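Local atomic coordinates of putative laminarinase (Phanerochaete chrysosporium, PDB entry 2WNE), a protein that probably hydrolyses O-glycosidic bonds of beta-1,3- and beta-1,4-linked glucans as a family 16 glycoside hydrolase. Residues C96-A101 / I249-C254; V116-G121 / Y187-T192; M130-G135 / N153-N158. The protein carries 1 engineered substitution. All blocks are in the same frame, centred on the assembly; numbering follows the deposited sequence. Where two conformers were deposited one is given.

Contact 1. Residues C96-A101 / I249-C254; sequences CGTWPA and INLTFC. With GLC (alpha-D-glucopyranose), chain B; BGC (beta-D-glucopyranose), chain C.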
loop_
_atom_site.group_PDB
_atom_site.type_symbol
_atom_site.label_atom_id
_atom_site.label_comp_id
_atom_site.label_asym_id
_atom_site.label_seq_id
_atom_site.Cartn_x
_atom_site.Cartn_y
_atom_site.Cartn_z
ATOM N N CYS A 96 -10.341 5.473 12.290
ATOM C CA CYS A 96 -9.841 4.588 13.327
ATOM C C CYS A 96 -10.164 3.186 12.867
ATOM O O CYS A 96 -11.273 2.926 12.403
ATOM C CB CYS A 96 -10.543 4.870 14.666
ATOM S SG CYS A 96 -9.726 6.179 15.628
ATOM N N GLY A 97 -9.209 2.275 12.997
ATOM C CA GLY A 97 -9.437 0.904 12.601
ATOM C C GLY A 97 -8.972 0.597 11.175
ATOM O O GLY A 97 -8.757 -0.586 10.852
ATOM N N THR A 98 -8.808 1.628 10.334
ATOM C CA THR A 98 -8.422 1.394 8.926
ATOM C C THR A 98 -6.980 0.910 8.778
ATOM O O THR A 98 -6.057 1.359 9.504
ATOM C CB THR A 98 -8.587 2.632 7.994
ATOM O OG1 THR A 98 -7.719 3.679 8.432
ATOM C CG2 THR A 98 -10.047 3.111 7.948
ATOM N N TRP A 99 -6.799 -0.007 7.834
ATOM C CA TRP A 99 -5.470 -0.532 7.524
ATOM C C TRP A 99 -5.377 -0.693 6.004
ATOM O O TRP A 99 -5.593 -1.778 5.473
ATOM C CB TRP A 99 -5.193 -1.811 8.325
ATOM C CG TRP A 99 -3.887 -2.526 8.054
ATOM C CD1 TRP A 99 -2.822 -2.086 7.292
ATOM C CD2 TRP A 99 -3.514 -3.821 8.552
ATOM N NE1 TRP A 99 -1.820 -3.034 7.291
ATOM C CE2 TRP A 99 -2.221 -4.110 8.048
ATOM C CE3 TRP A 99 -4.152 -4.774 9.368
ATOM C CZ2 TRP A 99 -1.555 -5.319 8.338
ATOM C CZ3 TRP A 99 -3.478 -5.971 9.668
ATOM C CH2 TRP A 99 -2.207 -6.233 9.145
ATOM N N PRO A 100 -5.066 0.423 5.296
ATOM C CA PRO A 100 -4.931 0.382 3.835
ATOM C C PRO A 100 -3.511 0.053 3.410
ATOM O O PRO A 100 -2.574 0.352 4.146
ATOM C CB PRO A 100 -5.262 1.809 3.412
ATOM C CG PRO A 100 -4.849 2.694 4.637
ATOM C CD PRO A 100 -4.817 1.775 5.856
ATOM N N ALA A 101 -3.355 -0.525 2.222
ATOM C CA ALA A 101 -2.033 -0.740 1.663
ATOM C C ALA A 101 -2.053 -0.717 0.142
ATOM O O ALA A 101 -3.054 -1.108 -0.463
ATOM C CB ALA A 101 -1.422 -2.094 2.166
ATOM N N ILE A 249 -3.842 -3.472 -4.059
ATOM C CA ILE A 249 -4.316 -2.298 -3.358
ATOM C C ILE A 249 -5.565 -2.720 -2.569
ATOM O O ILE A 249 -6.477 -3.332 -3.117
ATOM C CB ILE A 249 -4.627 -1.158 -4.345
ATOM C CG1 ILE A 249 -3.397 -0.862 -5.219
ATOM C CG2 ILE A 249 -5.087 0.102 -3.580
ATOM C CD1 ILE A 249 -3.653 0.008 -6.411
ATOM N N ASN A 250 -5.595 -2.438 -1.274
ATOM C CA ASN A 250 -6.657 -2.996 -0.429
ATOM C C ASN A 250 -6.951 -2.107 0.740
ATOM O O ASN A 250 -6.230 -1.141 0.992
ATOM C CB ASN A 250 -6.278 -4.411 0.092
ATOM C CG ASN A 250 -5.118 -4.386 1.078
ATOM O OD1 ASN A 250 -3.943 -4.273 0.677
ATOM N ND2 ASN A 250 -5.441 -4.477 2.384
ATOM N N LEU A 251 -8.031 -2.425 1.442
ATOM C CA LEU A 251 -8.317 -1.796 2.718
ATOM C C LEU A 251 -8.893 -2.869 3.627
ATOM O O LEU A 251 -9.942 -3.469 3.303
ATOM C CB LEU A 251 -9.305 -0.632 2.544
ATOM C CG LEU A 251 -9.989 -0.054 3.808
ATOM C CD1 LEU A 251 -8.985 0.566 4.795
ATOM C CD2 LEU A 251 -11.087 0.956 3.493
ATOM N N THR A 252 -8.194 -3.139 4.742
ATOM C CA THR A 252 -8.778 -3.977 5.782
ATOM C C THR A 252 -8.984 -3.141 7.034
ATOM O O THR A 252 -8.687 -1.933 7.041
ATOM C CB THR A 252 -7.990 -5.333 6.024
ATOM O OG1 THR A 252 -8.733 -6.162 6.923
ATOM C CG2 THR A 252 -6.600 -5.097 6.577
ATOM N N PHE A 253 -9.537 -3.778 8.064
ATOM C CA PHE A 253 -9.810 -3.117 9.350
ATOM C C PHE A 253 -9.293 -3.993 10.465
ATOM O O PHE A 253 -9.392 -5.197 10.351
ATOM C CB PHE A 253 -11.326 -2.973 9.551
ATOM C CG PHE A 253 -11.988 -2.099 8.534
ATOM C CD1 PHE A 253 -12.490 -2.639 7.351
ATOM C CD2 PHE A 253 -12.110 -0.735 8.764
ATOM C CE1 PHE A 253 -13.097 -1.816 6.404
ATOM C CE2 PHE A 253 -12.697 0.086 7.829
ATOM C CZ PHE A 253 -13.196 -0.455 6.656
ATOM N N CYS A 254 -8.826 -3.399 11.566
ATOM C CA CYS A 254 -8.373 -4.153 12.752
ATOM C C CYS A 254 -7.390 -5.267 12.376
ATOM O O CYS A 254 -6.425 -5.020 11.658
ATOM C CB CYS A 254 -9.592 -4.706 13.538
ATOM S SG CYS A 254 -10.855 -3.436 13.824
HETATM C C1 GLC B . 2.117 -6.686 4.555
HETATM C C2 GLC B . 1.909 -8.192 4.841
HETATM C C3 GLC B . 0.551 -8.653 4.301
HETATM C C4 GLC B . -0.500 -7.536 4.366
HETATM C C5 GLC B . -0.070 -6.398 3.435
HETATM C C6 GLC B . -1.013 -5.196 3.380
HETATM O O1 GLC B . 3.474 -6.429 4.280
HETATM O O2 GLC B . 2.985 -9.022 4.427
HETATM O O3 GLC B . 0.115 -9.738 5.065
HETATM O O4 GLC B . -1.738 -8.031 3.898
HETATM O O5 GLC B . 1.262 -5.965 3.657
HETATM O O6 GLC B . -1.018 -4.498 4.627
HETATM C C2 BGC C . 1.959 -6.341 9.130
HETATM C C3 BGC C . 2.694 -5.876 7.876
HETATM C C4 BGC C . 3.478 -4.576 8.056
HETATM C C5 BGC C . 4.315 -4.644 9.330
HETATM C C6 BGC C . 4.971 -3.293 9.626
HETATM C C1 BGC C . 2.886 -6.318 10.334
HETATM O O2 BGC C . 1.490 -7.651 8.933
HETATM O O3 BGC C . 1.768 -5.704 6.845
HETATM O O4 BGC C . 4.297 -4.341 6.930
HETATM O O5 BGC C . 3.491 -5.033 10.429
HETATM O O6 BGC C . 5.766 -3.413 10.789
HETATM O O HOH W 1 -3.780 -3.898 4.693
#

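Contact 2. Residues V116-G121 / Y187-T192; sequences VDIIEG and YAMERT. With GLC (alpha-D-glucopyranose), chain B; BGC (beta-D-glucopyranose), chain C.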
loop_
_atom_site.group_PDB
_atom_site.type_symbol
_atom_site.label_atom_id
_atom_site.label_comp_id
_atom_site.label_asym_id
_atom_site.label_seq_id
_atom_site.Cartn_x
_atom_site.Cartn_y
_atom_site.Cartn_z
ATOM N N VAL A 116 6.720 -6.216 -0.766
ATOM C CA VAL A 116 7.150 -4.858 -0.551
ATOM C C VAL A 116 5.928 -3.956 -0.406
ATOM O O VAL A 116 5.064 -3.921 -1.292
ATOM C CB VAL A 116 8.139 -4.337 -1.665
ATOM C CG1 VAL A 116 7.716 -4.768 -3.054
ATOM C CG2 VAL A 116 8.297 -2.822 -1.603
ATOM N N ASP A 117 5.848 -3.260 0.735
ATOM C CA ASP A 117 4.789 -2.285 0.986
ATOM C C ASP A 117 5.278 -0.897 0.597
ATOM O O ASP A 117 6.332 -0.453 1.055
ATOM C CB ASP A 117 4.348 -2.292 2.454
ATOM C CG ASP A 117 3.673 -3.590 2.854
ATOM O OD1 ASP A 117 2.453 -3.725 2.635
ATOM O OD2 ASP A 117 4.370 -4.464 3.397
ATOM N N ILE A 118 4.496 -0.236 -0.252
ATOM C CA ILE A 118 4.825 1.091 -0.784
ATOM C C ILE A 118 4.051 2.147 0.026
ATOM O O ILE A 118 4.583 3.176 0.424
ATOM C CB ILE A 118 4.502 1.123 -2.339
ATOM C CG1 ILE A 118 5.301 0.008 -3.048
ATOM C CG2 ILE A 118 4.817 2.502 -2.960
ATOM C CD1 ILE A 118 4.780 -0.459 -4.425
ATOM N N ILE A 119 2.774 1.858 0.264
ATOM C CA ILE A 119 1.924 2.646 1.122
ATOM C C ILE A 119 1.305 1.690 2.149
ATOM O O ILE A 119 0.724 0.652 1.801
ATOM C CB ILE A 119 0.811 3.359 0.307
ATOM C CG1 ILE A 119 1.417 4.130 -0.880
ATOM C CG2 ILE A 119 -0.104 4.240 1.246
ATOM C CD1 ILE A 119 0.374 4.610 -1.936
ATOM N N GLU A 120 1.462 2.021 3.424
ATOM C CA GLU A 120 0.846 1.230 4.472
ATOM C C GLU A 120 0.889 1.984 5.791
ATOM O O GLU A 120 1.864 2.680 6.102
ATOM C CB GLU A 120 1.565 -0.109 4.650
ATOM C CG GLU A 120 0.699 -1.177 5.328
ATOM C CD GLU A 120 1.509 -2.394 5.762
ATOM O OE1 GLU A 120 2.760 -2.359 5.652
ATOM O OE2 GLU A 120 0.910 -3.388 6.198
ATOM N N GLY A 121 -0.183 1.830 6.554
ATOM C CA GLY A 121 -0.208 2.260 7.955
ATOM C C GLY A 121 -1.476 1.772 8.602
ATOM O O GLY A 121 -2.244 1.022 7.987
ATOM N N TYR A 187 3.566 8.099 -5.228
ATOM C CA TYR A 187 4.526 7.077 -4.806
ATOM C C TYR A 187 5.135 6.328 -6.004
ATOM O O TYR A 187 4.427 5.875 -6.886
ATOM C CB TYR A 187 3.856 6.069 -3.866
ATOM C CG TYR A 187 3.811 6.551 -2.429
ATOM C CD1 TYR A 187 2.662 7.188 -1.922
ATOM C CD2 TYR A 187 4.928 6.399 -1.583
ATOM C CE1 TYR A 187 2.619 7.636 -0.603
ATOM C CE2 TYR A 187 4.894 6.838 -0.278
ATOM C CZ TYR A 187 3.733 7.463 0.206
ATOM O OH TYR A 187 3.696 7.904 1.478
ATOM N N ALA A 188 6.452 6.165 -6.003
ATOM C CA ALA A 188 7.106 5.422 -7.063
ATOM C C ALA A 188 8.039 4.427 -6.399
ATOM O O ALA A 188 8.737 4.768 -5.455
ATOM C CB ALA A 188 7.876 6.366 -7.988
ATOM N N MET A 189 8.047 3.202 -6.916
ATOM C CA MET A 189 8.884 2.138 -6.407
ATOM C C MET A 189 9.679 1.572 -7.570
ATOM O O MET A 189 9.097 1.199 -8.582
ATOM C CB MET A 189 8.014 1.042 -5.777
ATOM C CG MET A 189 8.786 -0.006 -4.967
ATOM S SD MET A 189 9.483 -1.347 -5.924
ATOM C CE MET A 189 8.024 -2.085 -6.690
ATOM N N GLU A 190 11.004 1.512 -7.410
ATOM C CA GLU A 190 11.877 0.872 -8.383
ATOM C C GLU A 190 12.458 -0.361 -7.751
ATOM O O GLU A 190 13.047 -0.291 -6.666
ATOM C CB GLU A 190 13.035 1.796 -8.815
ATOM C CG GLU A 190 14.087 1.084 -9.729
ATOM C CD GLU A 190 15.243 1.996 -10.087
ATOM O OE1 GLU A 190 15.412 3.027 -9.420
ATOM O OE2 GLU A 190 16.003 1.678 -11.011
ATOM N N ARG A 191 12.269 -1.488 -8.433
ATOM C CA ARG A 191 12.809 -2.777 -8.022
ATOM C C ARG A 191 13.793 -3.323 -9.070
ATOM O O ARG A 191 13.460 -3.440 -10.251
ATOM C CB ARG A 191 11.681 -3.795 -7.782
ATOM C CG ARG A 191 12.244 -5.158 -7.364
ATOM C CD ARG A 191 11.208 -6.198 -7.174
ATOM N NE ARG A 191 11.752 -7.491 -7.594
ATOM C CZ ARG A 191 11.023 -8.580 -7.839
ATOM N NH1 ARG A 191 9.702 -8.544 -7.705
ATOM N NH2 ARG A 191 11.615 -9.701 -8.240
ATOM N N THR A 192 14.994 -3.671 -8.618
ATOM C CA THR A 192 15.991 -4.337 -9.469
ATOM C C THR A 192 16.504 -5.561 -8.716
ATOM O O THR A 192 16.073 -5.822 -7.594
ATOM C CB THR A 192 17.154 -3.393 -9.859
ATOM O OG1 THR A 192 17.987 -3.144 -8.722
ATOM C CG2 THR A 192 16.628 -2.025 -10.392
HETATM C C1 GLC B . 2.117 -6.686 4.555
HETATM C C2 GLC B . 1.909 -8.192 4.841
HETATM C C3 GLC B . 0.551 -8.653 4.301
HETATM C C4 GLC B . -0.500 -7.536 4.366
HETATM C C5 GLC B . -0.070 -6.398 3.435
HETATM C C6 GLC B . -1.013 -5.196 3.380
HETATM O O1 GLC B . 3.474 -6.429 4.280
HETATM O O2 GLC B . 2.985 -9.022 4.427
HETATM O O3 GLC B . 0.115 -9.738 5.065
HETATM O O4 GLC B . -1.738 -8.031 3.898
HETATM O O5 GLC B . 1.262 -5.965 3.657
HETATM O O6 GLC B . -1.018 -4.498 4.627
HETATM C C2 BGC C . 1.959 -6.341 9.130
HETATM C C3 BGC C . 2.694 -5.876 7.876
HETATM C C4 BGC C . 3.478 -4.576 8.056
HETATM C C5 BGC C . 4.315 -4.644 9.330
HETATM C C6 BGC C . 4.971 -3.293 9.626
HETATM C C1 BGC C . 2.886 -6.318 10.334
HETATM O O2 BGC C . 1.490 -7.651 8.933
HETATM O O3 BGC C . 1.768 -5.704 6.845
HETATM O O4 BGC C . 4.297 -4.341 6.930
HETATM O O5 BGC C . 3.491 -5.033 10.429
HETATM O O6 BGC C . 5.766 -3.413 10.789
#

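Contact 3. Residues M130-G135 / N153-N158; sequences MTLHTG and NNCDVN. With BGC (beta-D-glucopyranose), chain C; GLC (alpha-D-glucopyranose), chain B.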
loop_
_atom_site.group_PDB
_atom_site.type_symbol
_atom_site.label_atom_id
_atom_site.label_comp_id
_atom_site.label_asym_id
_atom_site.label_seq_id
_atom_site.Cartn_x
_atom_site.Cartn_y
_atom_site.Cartn_z
ATOM N N MET A 130 7.273 1.990 4.633
ATOM C CA MET A 130 7.710 1.188 3.482
ATOM C C MET A 130 8.531 0.005 4.020
ATOM O O MET A 130 9.549 0.205 4.682
ATOM C CB MET A 130 8.512 2.062 2.494
ATOM C CG MET A 130 7.636 3.141 1.891
ATOM S SD MET A 130 8.284 4.828 1.824
ATOM C CE MET A 130 8.559 5.234 3.579
ATOM N N THR A 131 8.054 -1.218 3.757
ATOM C CA THR A 131 8.514 -2.428 4.446
ATOM C C THR A 131 8.646 -3.614 3.495
ATOM O O THR A 131 7.792 -3.826 2.622
ATOM C CB THR A 131 7.540 -2.831 5.618
ATOM O OG1 THR A 131 7.156 -1.660 6.333
ATOM C CG2 THR A 131 8.209 -3.840 6.615
ATOM N N LEU A 132 9.728 -4.373 3.670
ATOM C CA LEU A 132 9.895 -5.663 2.983
ATOM C C LEU A 132 9.653 -6.775 3.980
ATOM O O LEU A 132 10.032 -6.654 5.157
ATOM C CB LEU A 132 11.304 -5.847 2.413
ATOM C CG LEU A 132 12.001 -4.773 1.574
ATOM C CD1 LEU A 132 13.308 -5.372 1.009
ATOM C CD2 LEU A 132 11.084 -4.265 0.472
ATOM N N HIS A 133 8.993 -7.839 3.514
ATOM C CA HIS A 133 8.917 -9.094 4.260
ATOM C C HIS A 133 9.517 -10.184 3.407
ATOM O O HIS A 133 9.131 -10.348 2.231
ATOM C CB HIS A 133 7.456 -9.434 4.603
ATOM C CG HIS A 133 6.799 -8.414 5.476
ATOM N ND1 HIS A 133 6.559 -8.626 6.816
ATOM C CD2 HIS A 133 6.347 -7.167 5.203
ATOM C CE1 HIS A 133 5.981 -7.553 7.330
ATOM N NE2 HIS A 133 5.835 -6.658 6.370
ATOM N N THR A 134 10.466 -10.929 3.976
ATOM C CA THR A 134 11.118 -12.034 3.263
ATOM C C THR A 134 11.224 -13.327 4.124
ATOM O O THR A 134 10.844 -13.326 5.305
ATOM C CB THR A 134 12.531 -11.615 2.768
ATOM O OG1 THR A 134 13.381 -11.388 3.897
ATOM C CG2 THR A 134 12.480 -10.329 1.948
ATOM N N GLY A 135 11.684 -14.431 3.518
ATOM C CA GLY A 135 12.257 -15.557 4.284
ATOM C C GLY A 135 13.659 -15.216 4.826
ATOM O O GLY A 135 14.069 -14.029 4.847
ATOM N N ASN A 153 15.370 -3.676 10.959
ATOM C CA ASN A 153 16.314 -3.915 9.854
ATOM C C ASN A 153 16.472 -5.372 9.427
ATOM O O ASN A 153 17.192 -5.665 8.480
ATOM C CB ASN A 153 17.668 -3.263 10.121
ATOM C CG ASN A 153 17.659 -1.778 9.845
ATOM O OD1 ASN A 153 17.116 -1.316 8.833
ATOM N ND2 ASN A 153 18.240 -1.011 10.757
ATOM N N ASN A 154 15.752 -6.269 10.107
ATOM C CA ASN A 154 15.663 -7.655 9.695
ATOM C C ASN A 154 14.340 -7.920 8.968
ATOM O O ASN A 154 13.282 -7.826 9.559
ATOM C CB ASN A 154 15.841 -8.572 10.917
ATOM C CG ASN A 154 15.742 -10.052 10.576
ATOM O OD1 ASN A 154 15.842 -10.459 9.416
ATOM N ND2 ASN A 154 15.530 -10.876 11.611
ATOM N N CYS A 155 14.433 -8.255 7.684
ATOM C CA CYS A 155 13.291 -8.469 6.800
ATOM C C CYS A 155 12.618 -9.839 6.966
ATOM O O CYS A 155 11.468 -10.033 6.526
ATOM C CB CYS A 155 13.725 -8.311 5.326
ATOM S SG CYS A 155 14.759 -6.854 4.993
ATOM N N ASP A 156 13.352 -10.777 7.572
ATOM C CA ASP A 156 12.915 -12.171 7.703
ATOM C C ASP A 156 11.732 -12.271 8.657
ATOM O O ASP A 156 11.872 -11.971 9.853
ATOM C CB ASP A 156 14.071 -13.048 8.215
ATOM C CG ASP A 156 13.644 -14.477 8.535
ATOM O OD1 ASP A 156 12.663 -14.992 7.945
ATOM O OD2 ASP A 156 14.315 -15.110 9.366
ATOM N N VAL A 157 10.589 -12.703 8.120
ATOM C CA VAL A 157 9.342 -12.768 8.898
ATOM C C VAL A 157 9.410 -13.752 10.082
ATOM O O VAL A 157 8.693 -13.600 11.064
ATOM C CB VAL A 157 8.084 -13.078 8.013
ATOM C CG1 VAL A 157 7.970 -12.108 6.825
ATOM C CG2 VAL A 157 8.089 -14.488 7.530
ATOM N N ASN A 158 10.262 -14.763 9.962
ATOM C CA ASN A 158 10.394 -15.822 10.966
ATOM C C ASN A 158 11.258 -15.442 12.168
ATOM O O ASN A 158 11.221 -16.116 13.200
ATOM C CB ASN A 158 10.954 -17.088 10.310
ATOM C CG ASN A 158 10.136 -17.539 9.124
ATOM O OD1 ASN A 158 8.959 -17.900 9.269
ATOM N ND2 ASN A 158 10.752 -17.519 7.925
HETATM C C2 BGC C . 1.959 -6.341 9.130
HETATM C C3 BGC C . 2.694 -5.876 7.876
HETATM C C4 BGC C . 3.478 -4.576 8.056
HETATM C C5 BGC C . 4.315 -4.644 9.330
HETATM C C6 BGC C . 4.971 -3.293 9.626
HETATM C C1 BGC C . 2.886 -6.318 10.334
HETATM O O2 BGC C . 1.490 -7.651 8.933
HETATM O O3 BGC C . 1.768 -5.704 6.845
HETATM O O4 BGC C . 4.297 -4.341 6.930
HETATM O O5 BGC C . 3.491 -5.033 10.429
HETATM O O6 BGC C . 5.766 -3.413 10.789
HETATM C C1 GLC B . 2.117 -6.686 4.555
HETATM C C2 GLC B . 1.909 -8.192 4.841
HETATM C C3 GLC B . 0.551 -8.653 4.301
HETATM C C4 GLC B . -0.500 -7.536 4.366
HETATM C C5 GLC B . -0.070 -6.398 3.435
HETATM C C6 GLC B . -1.013 -5.196 3.380
HETATM O O1 GLC B . 3.474 -6.429 4.280
HETATM O O2 GLC B . 2.985 -9.022 4.427
HETATM O O3 GLC B . 0.115 -9.738 5.065
HETATM O O4 GLC B . -1.738 -8.031 3.898
HETATM O O5 GLC B . 1.262 -5.965 3.657
HETATM O O6 GLC B . -1.018 -4.498 4.627
#

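Contact 1. Residues C96-A101 / I249-C254
Gly-97 opens the pairing just past the end of strand 249-253: its O takes the N-H of Cys-254 at 2.9 Å and also meets the CA of Phe-253. Thr-98 sets its CB 3.8 Å from Leu-251 CD1 and turns CG2 to the ring of Phe-253, while OG1 bends back to the O of Gly-95. Trp-99 pairs with Thr-252 through two backbone bonds, Trp-99 N to Thr-252 O being 2.8 Å. With CG anti to the backbone N (chi1 176°), the indole runs alongside Thr-252, whose CG2 lies over the rim of one ring face. Cys-254 O stands at the ring edge, 3.2 Å from Trp-99 CE3, and BGC O3 also approaches an edge. NE1 donates to Glu-120 OE2, and a water joins Trp-99 O, Asn-250 ND2 and GLC O6. Replacing Trp-99 by an alanine would probably leave Glu-120 OE2 without its indole donor and Thr-252 CG2 without the ring beside it. Pro-100, lacking an N-H, occupies a non-hydrogen-bonded position, its CB 4.2 Å from Leu-251 CD1. Ala-101 exchanges two backbone bonds with Asn-250 and brings its CB within 3.4 Å of GLC C6; Asn-250 OD1 accepts from Trp-103 NE1. The antiparallel pair belongs to the sheet of the GH16 beta-sandwich that faces the bound sugars. Strand 249-253 lies between 98-101 and strand 69-76, Pro-100 and Ile-249 rest on Trp-289 of strand 288-297 in the other sheet, and Phe-253 packs against Val-277 of helix 273-279.

Contact 2. Residues V116-G121 / Y187-T192
Ile-118 is the residue that touches both Tyr-187 and Met-189, joining two strands that share no hydrogen bond. Its CB forks into two arms. CG2, anti to the backbone N, slides past Tyr-187 and comes 3.8 Å from the CB of that tyrosine. CG1, the other branch, anti to the carbonyl carbon (chi1 -58°), lies 4.0 Å from Met-189 CG, and the tip CD1 ends 3.8 Å from Met-189 CB, the two side chains crossing at about a right angle. Beyond them Val-116 CG2 only brushes Met-189 CG. Ile-119 works on the ring instead: its CG1 sits over one face of Tyr-187 in a CH-pi contact, 3.7 Å from the ring centroid and 22° off the normal. Its CD1 reaches toward CD1 of the same ring, whose hydroxyl is hydrogen-bonded to the O of Ser-174. Ile-118 and Ile-119 both face Ala-102, a classic beta bulge, consistent with the bulged active-site strand of GH16 laminarinases. The carboxylate of their neighbour Glu-120 reaches the sugars, where OE2 accepts from BGC O3 at 2.6 Å and also from GLC O6. The contact packs the two sheets of the sandwich together: strand 98-105 adjoins 116-121, strands 83-89 and 196-202 flank 187-191, and Phe-87 and Val-89 of strand 83-89 close over the two isoleucines.

Contact 3. Residues M130-G135 / N153-N158
Thr-134 and Asp-156 form a single bridge made of backbone bonds. Thr-134 N gives its hydrogen to Cys-155 O at 2.9 Å, and Thr-134 O receives the N-H of Val-157 at 2.9 Å. CA-H...O contacts add to this: His-133 CA meets Cys-155 O, and Asp-156 CA meets Thr-134 O. Van der Waals contact follows on both flanks of the bridge. Val-157 CG1 lies in the plane of the His-133 ring, at its edge, and 3.5 Å from His-133 CB; Cys-155 CB rests 3.4 Å from Thr-134 OG1. The loop 153-158 is built from consecutive Asx turns, Asn-154 OD1 accepting from Asp-156 N and Asp-156 OD1 from Asn-158 N, the latter from above the carboxylate plane. Cys-155 also ties the loop by a disulfide to Cys-165 of strand 165-168, which pairs with strand 129-133 in the sheet lining the GH16 sugar cleft. Other side-chain bonds are local: Thr-134 OG1, lodged between its backbone N and carbonyl carbon (chi1 66°), turns to Gly-135 O and uses a lone pair of it at 2.9 Å, and Asp-156 OD2 is hydrogen-bonded to Thr-159 OG1. Toward the ligand, His-133 NE2 donates to BGC O4 at 2.8 Å, almost straight (164°), and GLC O2 lies over the rim of one imidazole face. The other ring nitrogen, ND1, is buried 3.8 Å from Val-157 CG1 and has no polar partner.

Strands 98-105, 115-120 and 129-133 are successive neighbours in one sheet, so the three contacts succeed one another across that sheet, and each closes a loop inside that of the one before. The centres of contacts 1 and 2 are about 17 Å apart, those of 2 and 3 about 14 Å. The bond from Trp-99 to Glu-120 ties contact 1 to contact 2, 3.0 Å from NE1 to OE2, and Asp-117 N probably bonds Thr-131 O at 2.8 Å. Contacts 1 and 3 do not touch, their nearest atoms being about 8 Å apart, yet, like contact 2, both reach GLC and BGC. Contact 2 extends from the cleft to the opposite sheet.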